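Local coordinates for protein dimethylsulfoniopropionate lyase (Roseovarius nubinhibens, PDB 4B29) that probably cleaves dimethylsulfoniopropionate, releasing dimethyl sulfide, with the help of a zinc ion held in a cupin-type beta fold, at residues Leu164-Leu167 against Pro171-Met174; Arg181-Pro184 against Pro188-Met191. All blocks are in the same frame, centred on the assembly; numbering follows the deposited sequence.

Contact 1. Residues Leu164-Leu167 against Pro171-Met174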
loop_
_atom_site.group_PDB
_atom_site.type_symbol
_atom_site.label_atom_id
_atom_site.label_comp_id
_atom_site.label_asym_id
_atom_site.label_seq_id
_atom_site.Cartn_x
_atom_site.Cartn_y
_atom_site.Cartn_z
ATOM N N LEU A 164 -11.306 -8.697 -0.970
ATOM C CA LEU A 164 -12.580 -8.164 -1.446
ATOM C C LEU A 164 -12.633 -6.682 -1.126
ATOM O O LEU A 164 -12.558 -6.314 0.055
ATOM C CB LEU A 164 -13.732 -8.924 -0.756
ATOM C CG LEU A 164 -15.112 -8.517 -1.254
ATOM C CD1 LEU A 164 -15.286 -8.858 -2.737
ATOM C CD2 LEU A 164 -16.160 -9.249 -0.310
ATOM N N PHE A 165 -12.791 -5.873 -2.185
ATOM C CA PHE A 165 -12.801 -4.402 -2.085
ATOM C C PHE A 165 -14.194 -3.828 -2.188
ATOM O O PHE A 165 -14.925 -4.141 -3.136
ATOM C CB PHE A 165 -11.932 -3.820 -3.193
ATOM C CG PHE A 165 -10.462 -3.923 -2.893
ATOM C CD1 PHE A 165 -9.759 -5.154 -3.019
ATOM C CD2 PHE A 165 -9.796 -2.788 -2.391
ATOM C CE1 PHE A 165 -8.389 -5.254 -2.723
ATOM C CE2 PHE A 165 -8.396 -2.860 -2.104
ATOM C CZ PHE A 165 -7.706 -4.072 -2.272
ATOM N N HIS A 166 -14.542 -2.997 -1.192
ATOM C CA HIS A 166 -15.838 -2.334 -1.084
ATOM C C HIS A 166 -15.675 -0.843 -1.351
ATOM O O HIS A 166 -14.654 -0.249 -0.919
ATOM C CB HIS A 166 -16.376 -2.462 0.349
ATOM C CG HIS A 166 -16.407 -3.873 0.861
ATOM N ND1 HIS A 166 -17.378 -4.779 0.458
ATOM C CD2 HIS A 166 -15.607 -4.528 1.734
ATOM C CE1 HIS A 166 -17.162 -5.942 1.064
ATOM N NE2 HIS A 166 -16.103 -5.814 1.854
ATOM N N LEU A 167 -16.641 -0.265 -2.043
ATOM C CA LEU A 167 -16.613 1.205 -2.295
ATOM C C LEU A 167 -18.021 1.717 -2.331
ATOM O O LEU A 167 -18.866 1.152 -3.026
ATOM C CB LEU A 167 -15.917 1.457 -3.663
ATOM C CG LEU A 167 -15.883 2.890 -4.201
ATOM C CD1 LEU A 167 -15.110 3.836 -3.231
ATOM C CD2 LEU A 167 -15.281 2.928 -5.626
ATOM N N PRO A 171 -19.651 -1.363 -7.213
ATOM C CA PRO A 171 -19.705 -2.810 -6.933
ATOM C C PRO A 171 -18.598 -3.270 -5.998
ATOM O O PRO A 171 -17.539 -2.608 -5.863
ATOM C CB PRO A 171 -19.469 -3.450 -8.330
ATOM C CG PRO A 171 -19.798 -2.389 -9.320
ATOM C CD PRO A 171 -19.430 -1.069 -8.644
ATOM N N ASP A 172 -18.796 -4.390 -5.337
ATOM C CA ASP A 172 -17.687 -5.065 -4.674
ATOM C C ASP A 172 -16.841 -5.755 -5.747
ATOM O O ASP A 172 -17.379 -6.300 -6.716
ATOM C CB ASP A 172 -18.200 -6.147 -3.708
ATOM C CG ASP A 172 -18.682 -5.573 -2.373
ATOM O OD1 ASP A 172 -18.575 -4.354 -2.109
ATOM O OD2 ASP A 172 -19.157 -6.374 -1.543
ATOM N N LEU A 173 -15.521 -5.761 -5.550
ATOM C CA LEU A 173 -14.588 -6.430 -6.503
ATOM C C LEU A 173 -13.612 -7.273 -5.737
ATOM O O LEU A 173 -12.971 -6.821 -4.775
ATOM C CB LEU A 173 -13.784 -5.373 -7.318
ATOM C CG LEU A 173 -14.623 -4.388 -8.131
ATOM C CD1 LEU A 173 -13.673 -3.281 -8.730
ATOM C CD2 LEU A 173 -15.410 -5.110 -9.285
ATOM N N MET A 174 -13.411 -8.529 -6.179
ATOM C CA MET A 174 -12.388 -9.353 -5.570
ATOM C C MET A 174 -11.142 -9.211 -6.428
ATOM O O MET A 174 -11.169 -9.542 -7.628
ATOM C CB MET A 174 -12.879 -10.819 -5.615
ATOM C CG MET A 174 -11.901 -11.759 -4.936
ATOM S SD MET A 174 -11.776 -11.607 -3.153
ATOM C CE MET A 174 -13.287 -12.456 -2.615
HETATM O O HOH W 1 -18.807 -1.858 -2.910
#
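Leu164-Leu167 and Pro171-Met174 face each other across a beta hairpin at the surface of the protein, strand 173-175 being an edge strand of an antiparallel sheet and strand 163-167 its neighbour. The pairing rests on two backbone bonds within a single hydrogen-bonded pair: Phe165 N gives to Leu173 O at 2.8 Å, nearly straight at 171°, and Leu173 N returns a bond to Phe165 O at 3.0 Å. The next pair, Leu164 with Met174, is non-hydrogen-bonded, and its CA atoms come to 4.3 Å. Here the methionine chain bends at chi2 and chi3, which folds CE back over the leucine, 4.0 Å from Leu164 CB, while the SD lies beside the leucine backbone.

Toward the turn the contact becomes polar. His166 and Asp172 meet on the same side of the hairpin as that apolar pair; imidazole and carboxylate planes stand 73° apart, and ND1 makes a weak, bent bond of 2.9 Å to Asp172 OD1, with an angle of 144° at the hydrogen. A water accepts from Leu167 N and lies 2.6 Å from Asp172 OD1, to which it probably donates, linking the two segments beyond the last backbone bond between them. On the opposite face the Phe165 ring leads inward, edge-to-face with Tyr156.

His166 NE2 bonds to Thr192 OG1, so both ring nitrogens have partners and the imidazole is held between Asp172 and Thr192 of strand 189-192. Proximity to the carboxylate would probably favour a protonated histidine, although solvent around the exposed Asp172 may moderate the effect.

Contact 2. Residues Arg181-Pro184 against Pro188-Met191. With ZN (zinc ion), chain J.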
loop_
_atom_site.group_PDB
_atom_site.type_symbol
_atom_site.label_atom_id
_atom_site.label_comp_id
_atom_site.label_asym_id
_atom_site.label_seq_id
_atom_site.Cartn_x
_atom_site.Cartn_y
_atom_site.Cartn_z
ATOM N N ARG A 181 -7.821 -0.478 -8.469
ATOM C CA ARG A 181 -9.120 0.128 -8.251
ATOM C C ARG A 181 -8.960 1.604 -7.904
ATOM O O ARG A 181 -8.154 1.899 -6.997
ATOM C CB ARG A 181 -9.878 -0.540 -7.133
ATOM C CG ARG A 181 -11.386 -0.101 -7.354
ATOM C CD ARG A 181 -12.284 -0.282 -6.179
ATOM N NE ARG A 181 -13.627 -0.189 -6.749
ATOM C CZ ARG A 181 -14.673 -0.876 -6.323
ATOM N NH1 ARG A 181 -14.606 -1.593 -5.221
ATOM N NH2 ARG A 181 -15.788 -0.789 -7.039
ATOM N N PHE A 182 -9.745 2.463 -8.585
ATOM C CA PHE A 182 -9.726 3.914 -8.292
ATOM C C PHE A 182 -10.716 4.242 -7.167
ATOM O O PHE A 182 -11.891 3.779 -7.201
ATOM C CB PHE A 182 -10.164 4.629 -9.551
ATOM C CG PHE A 182 -10.364 6.109 -9.385
ATOM C CD1 PHE A 182 -9.269 6.927 -9.143
ATOM C CD2 PHE A 182 -11.610 6.669 -9.548
ATOM C CE1 PHE A 182 -9.425 8.312 -9.035
ATOM C CE2 PHE A 182 -11.780 8.101 -9.448
ATOM C CZ PHE A 182 -10.680 8.895 -9.189
ATOM N N HIS A 183 -10.277 5.025 -6.184
ATOM C CA HIS A 183 -11.182 5.533 -5.145
ATOM C C HIS A 183 -11.321 7.034 -5.300
ATOM O O HIS A 183 -10.360 7.765 -5.105
ATOM C CB HIS A 183 -10.625 5.251 -3.750
ATOM C CG HIS A 183 -10.624 3.783 -3.404
ATOM N ND1 HIS A 183 -9.725 3.234 -2.513
ATOM C CD2 HIS A 183 -11.357 2.753 -3.891
ATOM C CE1 HIS A 183 -9.958 1.926 -2.415
ATOM N NE2 HIS A 183 -10.951 1.617 -3.227
ATOM N N PRO A 184 -12.500 7.505 -5.704
ATOM C CA PRO A 184 -12.664 8.939 -5.898
ATOM C C PRO A 184 -12.608 9.668 -4.556
ATOM O O PRO A 184 -12.792 9.076 -3.478
ATOM C CB PRO A 184 -14.076 9.109 -6.500
ATOM C CG PRO A 184 -14.565 7.719 -6.768
ATOM C CD PRO A 184 -13.681 6.687 -6.076
ATOM N N PRO A 188 -16.205 6.628 0.755
ATOM C CA PRO A 188 -15.748 5.630 1.698
ATOM C C PRO A 188 -15.504 4.286 1.024
ATOM O O PRO A 188 -16.213 3.922 0.068
ATOM C CB PRO A 188 -16.889 5.518 2.697
ATOM C CG PRO A 188 -17.610 6.841 2.614
ATOM C CD PRO A 188 -17.488 7.243 1.165
ATOM N N HIS A 189 -14.491 3.584 1.509
ATOM C CA HIS A 189 -14.140 2.269 0.948
ATOM C C HIS A 189 -13.756 1.358 2.094
ATOM O O HIS A 189 -13.464 1.814 3.221
ATOM C CB HIS A 189 -13.028 2.416 -0.130
ATOM C CG HIS A 189 -11.927 3.374 0.248
ATOM N ND1 HIS A 189 -12.091 4.740 0.171
ATOM C CD2 HIS A 189 -10.647 3.154 0.633
ATOM C CE1 HIS A 189 -10.955 5.336 0.536
ATOM N NE2 HIS A 189 -10.063 4.393 0.779
ATOM N N ALA A 190 -13.683 0.063 1.807
ATOM C CA ALA A 190 -13.315 -0.903 2.843
ATOM C C ALA A 190 -12.769 -2.153 2.164
ATOM O O ALA A 190 -12.768 -2.248 0.933
ATOM C CB ALA A 190 -14.580 -1.256 3.702
ATOM N N MET A 191 -12.205 -3.067 2.941
ATOM C CA MET A 191 -11.598 -4.232 2.315
ATOM C C MET A 191 -11.612 -5.397 3.316
ATOM O O MET A 191 -11.357 -5.179 4.489
ATOM C CB MET A 191 -10.130 -3.900 1.983
ATOM C CG MET A 191 -9.444 -4.984 1.122
ATOM S SD MET A 191 -7.621 -4.761 1.120
ATOM C CE MET A 191 -7.274 -5.226 2.810
HETATM ZN ZN ZN J . -8.135 4.993 0.892
#
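The imidazoles of His183 and His189 lie face over face in an offset stack, centroids 3.9 Å apart and planes inclined by 27°. On one face of the His189 ring sits His183 ND1, displaced toward the rim and 3.3 Å from His189 CD2; on the facing side of the His183 ring, His189 CG takes the corresponding position. His189 CB also lies over that face, 3.9 Å from the ring centroid and 13° off its normal, a CH-pi contact. With chi1 at 42°, His189 CG is wedged between its own backbone N and carbonyl carbon, which turns the ring against that of His183.

At the edge of the His189 ring, NE2 binds zinc at 2.0 Å, while ND1 bonds to Ala187 O. Together with the zinc bond and the stack, this second bond holds the ring's rotation, and it would probably make NE2 a stronger donor to the metal. His183 ND1 in turn bonds to Glu154 OE1, the oxygen that joins His189 and His150 on the zinc. The stacked histidine is thus a second-shell residue, touching one ligand through its face and positioning another through its nitrogen. Such a histidine-rich metal centre, enclosed between two beta sheets, is characteristic of the cupin fold.

Contact 1 closes along the chain before contact 2 opens, and their centres lie 8 Å apart. Strands 163-167 and 189-192 are neighbours in one sheet, joined where His166 N meets Ala190 O at 2.9 Å, probably a hydrogen bond. A second connection crosses from the other sheet: Arg181 NH2 lies 2.8 Å from Pro171 O, again probably bonded, and its NH1 packs 3.3 Å from Phe165 O. The arginine of contact 2 therefore reaches under the hairpin of contact 1. Only contact 2 supplies a zinc ligand; contact 1 lies farther out, with the Phe165 side chain about 8 Å from the zinc and that of His166 about 6 Å from the His189 side chain.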